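Local structure of transcriptional regulator, LacI family (Burkholderia phymatum, 2RGY) at residues G9-F14 with Q258-K263; L27-L32 with P243-T248; V252-N257 with I266-P271. The protein probably regulates transcription as a LacI-type DNA-binding protein, with a periplasmic-binding-protein-like domain that senses a small effector, likely a sugar. All coordinates share one frame; numbering follows the deposited sequence.

Interaction 1. Residues G9-F14 with Q258-K263; sequences GIIGLF and QCYGTK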
ATOM      1  N   GLY A   9     -23.035   6.922 -14.704  1.00 20.46           N
ATOM      2  CA  GLY A   9     -22.862   5.696 -13.942  1.00 20.80           C
ATOM      3  C   GLY A   9     -21.474   5.558 -13.332  1.00 21.32           C
ATOM      4  O   GLY A   9     -21.041   4.451 -13.007  1.00 21.61           O
ATOM      5  N   ILE A  10     -20.778   6.684 -13.186  1.00 20.37           N
ATOM      6  CA  ILE A  10     -19.433   6.694 -12.612  1.00 19.73           C
ATOM      7  C   ILE A  10     -19.283   7.782 -11.560  1.00 17.32           C
ATOM      8  O   ILE A  10     -19.757   8.907 -11.733  1.00 16.87           O
ATOM      9  CB  ILE A  10     -18.334   6.989 -13.668  1.00 22.14           C
ATOM     10  CG1 ILE A  10     -18.595   6.227 -14.964  1.00 25.22           C
ATOM     11  CG2 ILE A  10     -16.977   6.610 -13.115  1.00 24.65           C
ATOM     12  CD1 ILE A  10     -18.775   4.756 -14.791  1.00 29.38           C
ATOM     13  N   ILE A  11     -18.616   7.441 -10.469  1.00 16.17           N
ATOM     14  CA  ILE A  11     -18.348   8.405  -9.424  1.00 16.99           C
ATOM     15  C   ILE A  11     -16.842   8.597  -9.458  1.00 17.88           C
ATOM     16  O   ILE A  11     -16.097   7.638  -9.639  1.00 18.27           O
ATOM     17  CB  ILE A  11     -18.823   7.891  -8.043  1.00 18.54           C
ATOM     18  CG1 ILE A  11     -20.337   8.098  -7.925  1.00 19.21           C
ATOM     19  CG2 ILE A  11     -18.095   8.622  -6.917  1.00 18.70           C
ATOM     20  CD1 ILE A  11     -20.918   7.736  -6.569  1.00 23.12           C
ATOM     21  N   GLY A  12     -16.387   9.836  -9.337  1.00 18.55           N
ATOM     22  CA  GLY A  12     -14.957  10.082  -9.365  1.00 18.82           C
ATOM     23  C   GLY A  12     -14.372  10.054  -7.969  1.00 18.94           C
ATOM     24  O   GLY A  12     -15.066  10.376  -7.012  1.00 20.11           O
ATOM     25  N   LEU A  13     -13.106   9.667  -7.849  1.00 16.95           N
ATOM     26  CA  LEU A  13     -12.444   9.602  -6.552  1.00 17.49           C
ATOM     27  C   LEU A  13     -11.021  10.146  -6.592  1.00 15.70           C
ATOM     28  O   LEU A  13     -10.196   9.681  -7.376  1.00 15.18           O
ATOM     29  CB  LEU A  13     -12.395   8.156  -6.050  1.00 16.73           C
ATOM     30  CG  LEU A  13     -11.451   7.888  -4.868  1.00 17.23           C
ATOM     31  CD1 LEU A  13     -11.883   8.687  -3.647  1.00 17.13           C
ATOM     32  CD2 LEU A  13     -11.453   6.398  -4.551  1.00 20.56           C
ATOM     33  N   PHE A  14     -10.734  11.130  -5.751  1.00 15.75           N
ATOM     34  CA  PHE A  14      -9.383  11.663  -5.697  1.00 16.65           C
ATOM     35  C   PHE A  14      -8.703  11.268  -4.390  1.00 16.83           C
ATOM     36  O   PHE A  14      -9.272  11.422  -3.309  1.00 16.88           O
ATOM     37  CB  PHE A  14      -9.356  13.185  -5.784  1.00 14.85           C
ATOM     38  CG  PHE A  14      -7.986  13.761  -5.557  1.00 17.37           C
ATOM     39  CD1 PHE A  14      -7.060  13.810  -6.596  1.00 15.80           C
ATOM     40  CD2 PHE A  14      -7.598  14.198  -4.284  1.00 17.34           C
ATOM     41  CE1 PHE A  14      -5.756  14.288  -6.379  1.00 17.33           C
ATOM     42  CE2 PHE A  14      -6.299  14.677  -4.050  1.00 17.88           C
ATOM     43  CZ  PHE A  14      -5.375  14.721  -5.104  1.00 15.70           C
ATOM     44  N   GLN A 258     -27.653  10.587  -2.955  1.00 23.34           N
ATOM     45  CA  GLN A 258     -27.878  11.820  -3.698  1.00 25.22           C
ATOM     46  C   GLN A 258     -27.806  11.619  -5.211  1.00 24.71           C
ATOM     47  O   GLN A 258     -28.572  12.232  -5.959  1.00 25.68           O
ATOM     48  CB  GLN A 258     -26.837  12.872  -3.303  1.00 26.89           C
ATOM     49  CG  GLN A 258     -26.346  12.811  -1.865  1.00 31.01           C
ATOM     50  CD  GLN A 258     -27.416  13.165  -0.850  1.00 33.65           C
ATOM     51  OE1 GLN A 258     -27.991  14.253  -0.895  1.00 34.62           O
ATOM     52  NE2 GLN A 258     -27.676  12.251   0.087  1.00 32.33           N
ATOM     53  N   CYS A 259     -26.888  10.763  -5.653  1.00 23.12           N
ATOM     54  CA  CYS A 259     -26.669  10.507  -7.075  1.00 23.41           C
ATOM     55  C   CYS A 259     -27.572   9.496  -7.757  1.00 25.24           C
ATOM     56  O   CYS A 259     -28.081   9.757  -8.852  1.00 25.23           O
ATOM     57  CB  CYS A 259     -25.236  10.036  -7.322  1.00 23.40           C
ATOM     58  SG  CYS A 259     -23.952  11.262  -7.150  1.00 24.52           S
ATOM     59  N   TYR A 260     -27.760   8.344  -7.119  1.00 24.18           N
ATOM     60  CA  TYR A 260     -28.539   7.285  -7.731  1.00 23.04           C
ATOM     61  C   TYR A 260     -29.856   6.852  -7.099  1.00 23.50           C
ATOM     62  O   TYR A 260     -30.428   5.844  -7.512  1.00 25.91           O
ATOM     63  CB  TYR A 260     -27.638   6.068  -7.918  1.00 20.67           C
ATOM     64  CG  TYR A 260     -26.317   6.399  -8.587  1.00 19.21           C
ATOM     65  CD1 TYR A 260     -26.282   6.939  -9.868  1.00 20.52           C
ATOM     66  CD2 TYR A 260     -25.103   6.148  -7.949  1.00 18.96           C
ATOM     67  CE1 TYR A 260     -25.074   7.219 -10.502  1.00 22.16           C
ATOM     68  CE2 TYR A 260     -23.889   6.424  -8.576  1.00 20.20           C
ATOM     69  CZ  TYR A 260     -23.881   6.958  -9.854  1.00 19.44           C
ATOM     70  OH  TYR A 260     -22.689   7.212 -10.500  1.00 19.85           O
ATOM     71  N   GLY A 261     -30.336   7.587  -6.105  1.00 23.26           N
ATOM     72  CA  GLY A 261     -31.614   7.236  -5.517  1.00 23.77           C
ATOM     73  C   GLY A 261     -31.676   6.093  -4.521  1.00 24.36           C
ATOM     74  O   GLY A 261     -32.773   5.600  -4.224  1.00 24.35           O
ATOM     75  N   THR A 262     -30.528   5.655  -4.007  1.00 22.15           N
ATOM     76  CA  THR A 262     -30.521   4.588  -3.017  1.00 20.25           C
ATOM     77  C   THR A 262     -31.070   5.189  -1.729  1.00 19.33           C
ATOM     78  O   THR A 262     -31.210   6.404  -1.625  1.00 18.86           O
ATOM     79  CB  THR A 262     -29.099   4.080  -2.749  1.00 20.59           C
ATOM     80  OG1 THR A 262     -28.211   5.201  -2.639  1.00 18.42           O
ATOM     81  CG2 THR A 262     -28.640   3.180  -3.873  1.00 15.86           C
ATOM     82  N   LYS A 263     -31.392   4.346  -0.753  1.00 20.40           N
ATOM     83  CA  LYS A 263     -31.907   4.842   0.515  1.00 21.46           C
ATOM     84  C   LYS A 263     -31.155   4.300   1.730  1.00 22.10           C
ATOM     85  O   LYS A 263     -31.751   3.778   2.668  1.00 20.06           O
ATOM     86  CB  LYS A 263     -33.406   4.541   0.649  1.00 24.73           C
ATOM     87  CG  LYS A 263     -34.294   5.729   0.291  1.00 28.38           C
ATOM     88  CD  LYS A 263     -34.573   5.802  -1.195  1.00 32.74           C
ATOM     89  CE  LYS A 263     -34.838   7.241  -1.667  1.00 34.45           C
ATOM     90  NZ  LYS A 263     -35.870   7.997  -0.889  1.00 34.90           N
TER

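Interaction 2. Residues L27-L32 with P243-T248; sequences LKQTDL and PTAELT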
ATOM      1  N   LEU A  27      -9.898   3.387  -1.282  1.00 17.52           N
ATOM      2  CA  LEU A  27     -10.124   2.923  -2.647  1.00 18.28           C
ATOM      3  C   LEU A  27     -10.993   1.671  -2.633  1.00 18.76           C
ATOM      4  O   LEU A  27     -11.948   1.554  -3.406  1.00 17.06           O
ATOM      5  CB  LEU A  27      -8.794   2.589  -3.335  1.00 21.61           C
ATOM      6  CG  LEU A  27      -7.722   3.682  -3.391  1.00 23.53           C
ATOM      7  CD1 LEU A  27      -6.462   3.107  -3.996  1.00 25.15           C
ATOM      8  CD2 LEU A  27      -8.222   4.866  -4.206  1.00 24.03           C
ATOM      9  N   LYS A  28     -10.658   0.730  -1.757  1.00 17.26           N
ATOM     10  CA  LYS A  28     -11.409  -0.514  -1.680  1.00 18.63           C
ATOM     11  C   LYS A  28     -12.880  -0.287  -1.344  1.00 18.35           C
ATOM     12  O   LYS A  28     -13.751  -0.788  -2.047  1.00 18.28           O
ATOM     13  CB  LYS A  28     -10.774  -1.455  -0.651  1.00 20.52           C
ATOM     14  CG  LYS A  28     -11.498  -2.793  -0.471  1.00 23.65           C
ATOM     15  CD  LYS A  28     -10.794  -3.643   0.601  1.00 28.86           C
ATOM     16  CE  LYS A  28     -11.598  -4.894   0.979  1.00 33.16           C
ATOM     17  NZ  LYS A  28     -10.982  -5.640   2.140  1.00 33.23           N
ATOM     18  N   GLN A  29     -13.152   0.462  -0.278  1.00 18.37           N
ATOM     19  CA  GLN A  29     -14.530   0.738   0.129  1.00 19.27           C
ATOM     20  C   GLN A  29     -15.324   1.500  -0.924  1.00 17.97           C
ATOM     21  O   GLN A  29     -16.509   1.254  -1.095  1.00 17.73           O
ATOM     22  CB  GLN A  29     -14.577   1.535   1.431  1.00 19.49           C
ATOM     23  CG  GLN A  29     -14.284   0.729   2.672  1.00 25.62           C
ATOM     24  CD  GLN A  29     -15.127  -0.527   2.759  1.00 23.80           C
ATOM     25  OE1 GLN A  29     -16.348  -0.488   2.628  1.00 25.93           O
ATOM     26  NE2 GLN A  29     -14.471  -1.650   2.979  1.00 28.32           N
ATOM     27  N   THR A  30     -14.680   2.438  -1.612  1.00 17.32           N
ATOM     28  CA  THR A  30     -15.379   3.201  -2.638  1.00 18.20           C
ATOM     29  C   THR A  30     -15.762   2.240  -3.767  1.00 18.86           C
ATOM     30  O   THR A  30     -16.909   2.214  -4.205  1.00 20.60           O
ATOM     31  CB  THR A  30     -14.495   4.342  -3.200  1.00 20.16           C
ATOM     32  OG1 THR A  30     -14.046   5.181  -2.128  1.00 17.87           O
ATOM     33  CG2 THR A  30     -15.289   5.191  -4.188  1.00 20.29           C
ATOM     34  N   ASP A  31     -14.800   1.442  -4.222  1.00 20.46           N
ATOM     35  CA  ASP A  31     -15.034   0.468  -5.292  1.00 22.33           C
ATOM     36  C   ASP A  31     -16.167  -0.481  -4.901  1.00 21.82           C
ATOM     37  O   ASP A  31     -17.055  -0.774  -5.699  1.00 23.65           O
ATOM     38  CB  ASP A  31     -13.742  -0.328  -5.562  1.00 24.47           C
ATOM     39  CG  ASP A  31     -13.935  -1.462  -6.573  1.00 27.46           C
ATOM     40  OD1 ASP A  31     -14.589  -1.241  -7.615  1.00 27.73           O
ATOM     41  OD2 ASP A  31     -13.411  -2.578  -6.337  1.00 30.43           O
ATOM     42  N   LEU A  32     -16.125  -0.927  -3.651  1.00 21.90           N
ATOM     43  CA  LEU A  32     -17.098  -1.852  -3.081  1.00 22.85           C
ATOM     44  C   LEU A  32     -18.534  -1.330  -3.101  1.00 21.71           C
ATOM     45  O   LEU A  32     -19.442  -1.997  -3.605  1.00 20.37           O
ATOM     46  CB  LEU A  32     -16.678  -2.172  -1.644  1.00 25.97           C
ATOM     47  CG  LEU A  32     -16.798  -3.594  -1.104  1.00 29.40           C
ATOM     48  CD1 LEU A  32     -16.304  -4.581  -2.147  1.00 30.49           C
ATOM     49  CD2 LEU A  32     -15.973  -3.725   0.188  1.00 30.29           C
ATOM     50  N   PRO A 243     -11.531   4.673  12.450  1.00 22.36           N
ATOM     51  CA  PRO A 243     -12.547   3.959  11.664  1.00 23.40           C
ATOM     52  C   PRO A 243     -12.645   4.468  10.233  1.00 22.48           C
ATOM     53  O   PRO A 243     -13.665   5.010   9.825  1.00 21.56           O
ATOM     54  CB  PRO A 243     -13.822   4.214  12.459  1.00 22.89           C
ATOM     55  CG  PRO A 243     -13.641   5.641  12.853  1.00 23.62           C
ATOM     56  CD  PRO A 243     -12.164   5.715  13.276  1.00 23.03           C
ATOM     57  N   THR A 244     -11.581   4.262   9.472  1.00 23.21           N
ATOM     58  CA  THR A 244     -11.514   4.715   8.092  1.00 23.09           C
ATOM     59  C   THR A 244     -12.446   3.980   7.139  1.00 22.20           C
ATOM     60  O   THR A 244     -13.071   4.604   6.283  1.00 24.06           O
ATOM     61  CB  THR A 244     -10.068   4.612   7.578  1.00 23.44           C
ATOM     62  OG1 THR A 244      -9.255   5.540   8.310  1.00 23.86           O
ATOM     63  CG2 THR A 244      -9.991   4.925   6.087  1.00 22.45           C
ATOM     64  N   ALA A 245     -12.539   2.664   7.275  1.00 21.71           N
ATOM     65  CA  ALA A 245     -13.415   1.885   6.405  1.00 22.75           C
ATOM     66  C   ALA A 245     -14.877   2.285   6.605  1.00 22.77           C
ATOM     67  O   ALA A 245     -15.614   2.455   5.634  1.00 22.16           O
ATOM     68  CB  ALA A 245     -13.238   0.400   6.671  1.00 22.53           C
ATOM     69  N   GLU A 246     -15.285   2.446   7.863  1.00 23.02           N
ATOM     70  CA  GLU A 246     -16.664   2.816   8.182  1.00 24.07           C
ATOM     71  C   GLU A 246     -17.051   4.207   7.691  1.00 22.73           C
ATOM     72  O   GLU A 246     -18.121   4.388   7.120  1.00 20.63           O
ATOM     73  CB  GLU A 246     -16.914   2.738   9.695  1.00 26.54           C
ATOM     74  CG  GLU A 246     -16.784   1.345  10.296  1.00 31.70           C
ATOM     75  CD  GLU A 246     -15.417   1.116  10.924  1.00 35.98           C
ATOM     76  OE1 GLU A 246     -14.403   1.169  10.194  1.00 38.03           O
ATOM     77  OE2 GLU A 246     -15.356   0.895  12.155  1.00 38.16           O
ATOM     78  N   LEU A 247     -16.188   5.190   7.921  1.00 22.31           N
ATOM     79  CA  LEU A 247     -16.490   6.547   7.484  1.00 21.95           C
ATOM     80  C   LEU A 247     -16.540   6.620   5.962  1.00 20.46           C
ATOM     81  O   LEU A 247     -17.392   7.311   5.398  1.00 20.66           O
ATOM     82  CB  LEU A 247     -15.459   7.534   8.045  1.00 24.21           C
ATOM     83  CG  LEU A 247     -15.642   7.860   9.538  1.00 28.68           C
ATOM     84  CD1 LEU A 247     -14.467   8.680  10.054  1.00 28.19           C
ATOM     85  CD2 LEU A 247     -16.955   8.618   9.744  1.00 28.61           C
ATOM     86  N   THR A 248     -15.652   5.892   5.297  1.00 18.35           N
ATOM     87  CA  THR A 248     -15.630   5.887   3.841  1.00 18.80           C
ATOM     88  C   THR A 248     -16.913   5.231   3.322  1.00 18.41           C
ATOM     89  O   THR A 248     -17.574   5.746   2.426  1.00 18.42           O
ATOM     90  CB  THR A 248     -14.414   5.106   3.281  1.00 18.57           C
ATOM     91  OG1 THR A 248     -13.195   5.711   3.728  1.00 18.07           O
ATOM     92  CG2 THR A 248     -14.441   5.115   1.769  1.00 18.51           C
TER

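Interaction 3. Residues V252-N257 with I266-P271; sequences VRWLIN and IFREFP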
ATOM      1  N   VAL A 252     -19.432   7.391   1.082  1.00 16.60           N
ATOM      2  CA  VAL A 252     -19.778   6.976  -0.268  1.00 15.96           C
ATOM      3  C   VAL A 252     -21.262   6.628  -0.399  1.00 17.52           C
ATOM      4  O   VAL A 252     -21.869   6.898  -1.428  1.00 16.65           O
ATOM      5  CB  VAL A 252     -18.904   5.792  -0.722  1.00 15.06           C
ATOM      6  CG1 VAL A 252     -19.332   5.325  -2.098  1.00 16.21           C
ATOM      7  CG2 VAL A 252     -17.440   6.224  -0.760  1.00 16.69           C
ATOM      8  N   ARG A 253     -21.847   6.033   0.638  1.00 17.27           N
ATOM      9  CA  ARG A 253     -23.272   5.703   0.602  1.00 17.01           C
ATOM     10  C   ARG A 253     -24.104   6.985   0.553  1.00 17.40           C
ATOM     11  O   ARG A 253     -25.085   7.070  -0.187  1.00 17.57           O
ATOM     12  CB  ARG A 253     -23.661   4.869   1.820  1.00 17.13           C
ATOM     13  CG  ARG A 253     -23.209   3.424   1.706  1.00 16.60           C
ATOM     14  CD  ARG A 253     -23.593   2.609   2.927  1.00 19.77           C
ATOM     15  NE  ARG A 253     -23.294   1.195   2.723  1.00 20.83           N
ATOM     16  CZ  ARG A 253     -23.448   0.254   3.646  1.00 23.49           C
ATOM     17  NH1 ARG A 253     -23.895   0.571   4.853  1.00 21.05           N
ATOM     18  NH2 ARG A 253     -23.165  -1.005   3.356  1.00 25.04           N
ATOM     19  N   TRP A 254     -23.700   7.981   1.336  1.00 14.71           N
ATOM     20  CA  TRP A 254     -24.389   9.264   1.370  1.00 17.32           C
ATOM     21  C   TRP A 254     -24.399   9.851  -0.037  1.00 18.32           C
ATOM     22  O   TRP A 254     -25.428  10.328  -0.513  1.00 17.74           O
ATOM     23  CB  TRP A 254     -23.673  10.230   2.313  1.00 15.69           C
ATOM     24  CG  TRP A 254     -24.330  11.573   2.410  1.00 16.76           C
ATOM     25  CD1 TRP A 254     -25.434  11.890   3.150  1.00 17.47           C
ATOM     26  CD2 TRP A 254     -23.939  12.777   1.732  1.00 17.10           C
ATOM     27  NE1 TRP A 254     -25.753  13.220   2.976  1.00 19.01           N
ATOM     28  CE2 TRP A 254     -24.852  13.786   2.107  1.00 18.69           C
ATOM     29  CE3 TRP A 254     -22.905  13.103   0.839  1.00 16.55           C
ATOM     30  CZ2 TRP A 254     -24.765  15.105   1.619  1.00 17.44           C
ATOM     31  CZ3 TRP A 254     -22.816  14.416   0.353  1.00 15.98           C
ATOM     32  CH2 TRP A 254     -23.742  15.396   0.747  1.00 17.94           C
ATOM     33  N   LEU A 255     -23.246   9.790  -0.700  1.00 16.86           N
ATOM     34  CA  LEU A 255     -23.105  10.314  -2.053  1.00 17.71           C
ATOM     35  C   LEU A 255     -23.962   9.521  -3.039  1.00 17.78           C
ATOM     36  O   LEU A 255     -24.611  10.091  -3.912  1.00 18.32           O
ATOM     37  CB  LEU A 255     -21.632  10.268  -2.470  1.00 16.92           C
ATOM     38  CG  LEU A 255     -21.264  10.880  -3.822  1.00 18.18           C
ATOM     39  CD1 LEU A 255     -21.648  12.356  -3.824  1.00 18.87           C
ATOM     40  CD2 LEU A 255     -19.772  10.701  -4.086  1.00 14.41           C
ATOM     41  N   ILE A 256     -23.972   8.206  -2.890  1.00 16.75           N
ATOM     42  CA  ILE A 256     -24.757   7.361  -3.775  1.00 18.02           C
ATOM     43  C   ILE A 256     -26.255   7.674  -3.630  1.00 17.62           C
ATOM     44  O   ILE A 256     -26.987   7.678  -4.618  1.00 18.89           O
ATOM     45  CB  ILE A 256     -24.437   5.856  -3.514  1.00 18.38           C
ATOM     46  CG1 ILE A 256     -23.003   5.561  -3.992  1.00 18.00           C
ATOM     47  CG2 ILE A 256     -25.430   4.959  -4.237  1.00 17.38           C
ATOM     48  CD1 ILE A 256     -22.535   4.128  -3.786  1.00 18.12           C
ATOM     49  N   ASN A 257     -26.699   7.975  -2.410  1.00 18.03           N
ATOM     50  CA  ASN A 257     -28.100   8.335  -2.173  1.00 19.88           C
ATOM     51  C   ASN A 257     -28.471   9.545  -3.042  1.00 21.23           C
ATOM     52  O   ASN A 257     -29.467   9.537  -3.767  1.00 22.10           O
ATOM     53  CB  ASN A 257     -28.325   8.710  -0.700  1.00 19.60           C
ATOM     54  CG  ASN A 257     -28.437   7.503   0.216  1.00 20.89           C
ATOM     55  OD1 ASN A 257     -28.586   7.651   1.431  1.00 22.13           O
ATOM     56  ND2 ASN A 257     -28.374   6.309  -0.356  1.00 16.83           N
ATOM     57  N   ILE A 266     -27.506   6.689   6.926  1.00 23.51           N
ATOM     58  CA  ILE A 266     -26.129   7.158   7.062  1.00 22.25           C
ATOM     59  C   ILE A 266     -25.701   7.407   8.508  1.00 22.45           C
ATOM     60  O   ILE A 266     -26.400   8.086   9.256  1.00 22.07           O
ATOM     61  CB  ILE A 266     -25.934   8.459   6.255  1.00 21.09           C
ATOM     62  CG1 ILE A 266     -26.428   8.254   4.820  1.00 19.89           C
ATOM     63  CG2 ILE A 266     -24.468   8.873   6.255  1.00 23.11           C
ATOM     64  CD1 ILE A 266     -25.739   7.130   4.083  1.00 18.46           C
ATOM     65  N   PHE A 267     -24.550   6.852   8.893  1.00 21.55           N
ATOM     66  CA  PHE A 267     -24.005   7.031  10.244  1.00 21.69           C
ATOM     67  C   PHE A 267     -22.670   7.773  10.169  1.00 22.14           C
ATOM     68  O   PHE A 267     -21.832   7.472   9.313  1.00 21.14           O
ATOM     69  CB  PHE A 267     -23.854   5.672  10.923  1.00 22.69           C
ATOM     70  CG  PHE A 267     -25.130   4.878  10.935  1.00 26.02           C
ATOM     71  CD1 PHE A 267     -25.547   4.192   9.791  1.00 25.80           C
ATOM     72  CD2 PHE A 267     -25.963   4.891  12.054  1.00 27.14           C
ATOM     73  CE1 PHE A 267     -26.785   3.530   9.754  1.00 27.69           C
ATOM     74  CE2 PHE A 267     -27.209   4.233  12.036  1.00 28.50           C
ATOM     75  CZ  PHE A 267     -27.618   3.552  10.881  1.00 27.81           C
ATOM     76  N   ARG A 268     -22.487   8.746  11.058  1.00 22.70           N
ATOM     77  CA  ARG A 268     -21.282   9.584  11.076  1.00 24.17           C
ATOM     78  C   ARG A 268     -20.447   9.512  12.354  1.00 26.04           C
ATOM     79  O   ARG A 268     -19.452  10.234  12.485  1.00 25.84           O
ATOM     80  CB  ARG A 268     -21.681  11.049  10.856  1.00 23.50           C
ATOM     81  CG  ARG A 268     -22.423  11.301   9.563  1.00 25.02           C
ATOM     82  CD  ARG A 268     -23.313  12.531   9.659  1.00 23.65           C
ATOM     83  NE  ARG A 268     -24.036  12.739   8.415  1.00 21.51           N
ATOM     84  CZ  ARG A 268     -23.470  13.174   7.297  1.00 23.66           C
ATOM     85  NH1 ARG A 268     -22.173  13.458   7.282  1.00 21.76           N
ATOM     86  NH2 ARG A 268     -24.192  13.290   6.188  1.00 22.77           N
ATOM     87  N   GLU A 269     -20.845   8.663  13.294  1.00 26.83           N
ATOM     88  CA  GLU A 269     -20.124   8.558  14.562  1.00 28.17           C
ATOM     89  C   GLU A 269     -19.554   7.175  14.821  1.00 27.45           C
ATOM     90  O   GLU A 269     -20.298   6.201  14.929  1.00 26.24           O
ATOM     91  CB  GLU A 269     -21.049   8.926  15.729  1.00 31.15           C
ATOM     92  CG  GLU A 269     -21.628  10.343  15.656  1.00 38.37           C
ATOM     93  CD  GLU A 269     -20.543  11.404  15.565  1.00 41.44           C
ATOM     94  OE1 GLU A 269     -19.564  11.307  16.334  1.00 44.28           O
ATOM     95  OE2 GLU A 269     -20.663  12.332  14.727  1.00 43.65           O
ATOM     96  N   PHE A 270     -18.234   7.095  14.918  1.00 26.44           N
ATOM     97  CA  PHE A 270     -17.586   5.828  15.201  1.00 27.11           C
ATOM     98  C   PHE A 270     -16.530   6.069  16.251  1.00 27.17           C
ATOM     99  O   PHE A 270     -15.910   7.133  16.292  1.00 27.86           O
ATOM    100  CB  PHE A 270     -16.995   5.231  13.934  1.00 26.69           C
ATOM    101  CG  PHE A 270     -18.022   4.986  12.878  1.00 28.53           C
ATOM    102  CD1 PHE A 270     -18.196   5.900  11.838  1.00 28.33           C
ATOM    103  CD2 PHE A 270     -18.881   3.888  12.970  1.00 27.61           C
ATOM    104  CE1 PHE A 270     -19.216   5.726  10.897  1.00 30.34           C
ATOM    105  CE2 PHE A 270     -19.916   3.698  12.033  1.00 29.34           C
ATOM    106  CZ  PHE A 270     -20.085   4.622  10.995  1.00 29.39           C
ATOM    107  N   PRO A 271     -16.328   5.093  17.140  1.00 26.78           N
ATOM    108  CA  PRO A 271     -15.317   5.335  18.159  1.00 27.67           C
ATOM    109  C   PRO A 271     -13.887   5.115  17.698  1.00 27.16           C
ATOM    110  O   PRO A 271     -13.611   4.350  16.773  1.00 24.97           O
ATOM    111  CB  PRO A 271     -15.735   4.384  19.284  1.00 27.06           C
ATOM    112  CG  PRO A 271     -16.256   3.208  18.535  1.00 28.73           C
ATOM    113  CD  PRO A 271     -17.077   3.851  17.416  1.00 28.50           C
TER

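Interaction 1. Residues G9-F14 with Q258-K263
The aromatic ring of Tyr260 reaches from the last turn of its helix to Gly9, just before strand 10-14, and Ile11 within it. One face of the ring is covered from within its own helix: Cys259 CB sits 3.8 Å above the plane, over the centre. Across the contact, Ile11 and Gly9 CA come up to the ring at a slant. The isoleucine puts its terminal methyl CD1 3.8 Å from Tyr260 CE2, while its CG1 lies 3.6 Å from Tyr260 OH. Ile11 can reach this far because its outer bond is extended (chi2 -175°), which carries CD1 outward from the strand to the phenol. A branched aliphatic chain suits a strand residue that has to fill space beneath a helix, and Ile11 also packs on Leu255 and Ile256 of that helix.

This is the N-terminal subdomain of a type I periplasmic-binding-protein fold, a parallel sheet flanked by helices. Strand 10-14 lies between strands 40-44 and 70-73, and helix 244-260, which arrives late in the chain, packs against one face of the sheet. Tyr260 therefore joins the two ends of the subdomain's sequence.

The phenol combines an apolar ring with a polar tip. Tyr260 OH lies 3.3 Å from Ile10 N and 3.5 Å from Gly9 C, yet the angle to Ile10 N is too poor for a hydrogen bond. The hydroxyl bonds instead to Asp69 OD2, a carboxylate oxygen that also accepts from Gly9 N, and Arg39 makes a cation-pi contact with the ring. Gly9 has a positive phi of 78°, a conformation that glycine adopts easily. The chain leaves the helix just after Tyr260, at Gly261, likewise with positive phi.

Interaction 2. Residues L27-L32 with P243-T248
Thr248 and Gln29 meet where two helices of the N-terminal subdomain run side by side. In this periplasmic-binding-protein-like fold, helices 21-36 and 244-260 are neighbours, and the short segments compared here pass 9.2 Å apart with their directions at 35°. Their CA atoms come nearest at Gln29 and Thr248.

The tight part is built around one methyl group. Thr248 CG2 lies 3.6 Å from Gln29 CB and 3.9 Å from Thr30 OG1, the threonine side chains crossing at about a right angle. A small beta-branched residue suits this place: with CG2 anti to the backbone N, the methyl is given to the neighbouring helix and the hydroxyl is turned back on its own. Thr30 treats its hydroxyl similarly, bonding to Ile26 O one turn earlier, so a buried polar atom is satisfied within the helix.

Towards the N-terminus of helix 244-260 the packing is looser, where Ala245 and, across from it, Gln29 are partly exposed. Gln29, bent at its second torsion, lays CG 3.7 Å from Ala245 O and 4.1 Å from Ala245 CB; alanine is slim enough to admit the aliphatic part of the glutamine. Elsewhere around helix 21-36, Leu27 packs on Phe18 of the second subunit.

Thr244 O takes two donors from opposite faces of its carbonyl plane: Thr248 N at 3.0 Å and Thr248 OG1 at 2.8 Å.

Interaction 3. Residues V252-N257 with I266-P271
Arg268 NH2 donates a hydrogen bond to Asp105 O and also lies over one face of the Trp254 indole, where it packs 3.6 Å from Trp254 CD1. The contact belongs to the last of the crossovers between the two subdomains of this type I periplasmic-binding-protein fold: after helix 244-260 the chain turns back along the helix in an irregular run, 266-271, before entering strand 273-275.

The guanidinium does not lie flat on the indole. The two planes are 73° apart and Trp254 NE1 is met in the plane of the guanidinium, so an edge of the guanidinium is turned to the ring face. With Arg268 CZ 5.0 Å from the centroid of the five-membered ring of Trp254, any cation-pi attraction is weak at most. A long arginine suits the position because its chain, extended from CG to NE, carries NH2 to both the indole and the carbonyl of Asp105.

Ile266 makes the apolar part of the contact. It approaches the indole at its edge, with CG1 4.1 Å from Trp254 CD1. Trp254 is turned to this side by a first torsion of -180°, which sets CG anti to the backbone N. The isoleucine's own side chain also packs on Phe108 of strand 107-108. Asn257 flanks Ile266 from the opposite direction, and Arg253 lends its aliphatic base while its NE forms a salt bridge with Glu33. The terminal methyl makes the closest approach to the helix backbone: Ile266 CD1 lies 3.5 Å from Trp254 N and 3.8 Å from Arg253 CB.

Overall arrangement
All three contacts use helix 244-260, read from its N-terminal end in interaction 2, through its later turns in interaction 3, to its C-terminal end in interaction 1. The centres of interactions 2 and 3 are about 10 Å apart; those of interactions 1 and 2 are about 14 Å apart. Leu13 CD2 joins strand to helix, 3.6 Å from Leu27 CD2, and Ile11 CG2 lies 3.9 Å from Leu255 CD2. Near the hinge, Pro243 CG touches Phe270 CB at 3.5 Å, bringing together the chain segments that enter and leave this subdomain. In relatives the effector binds in the cleft between the subdomains these crossovers connect.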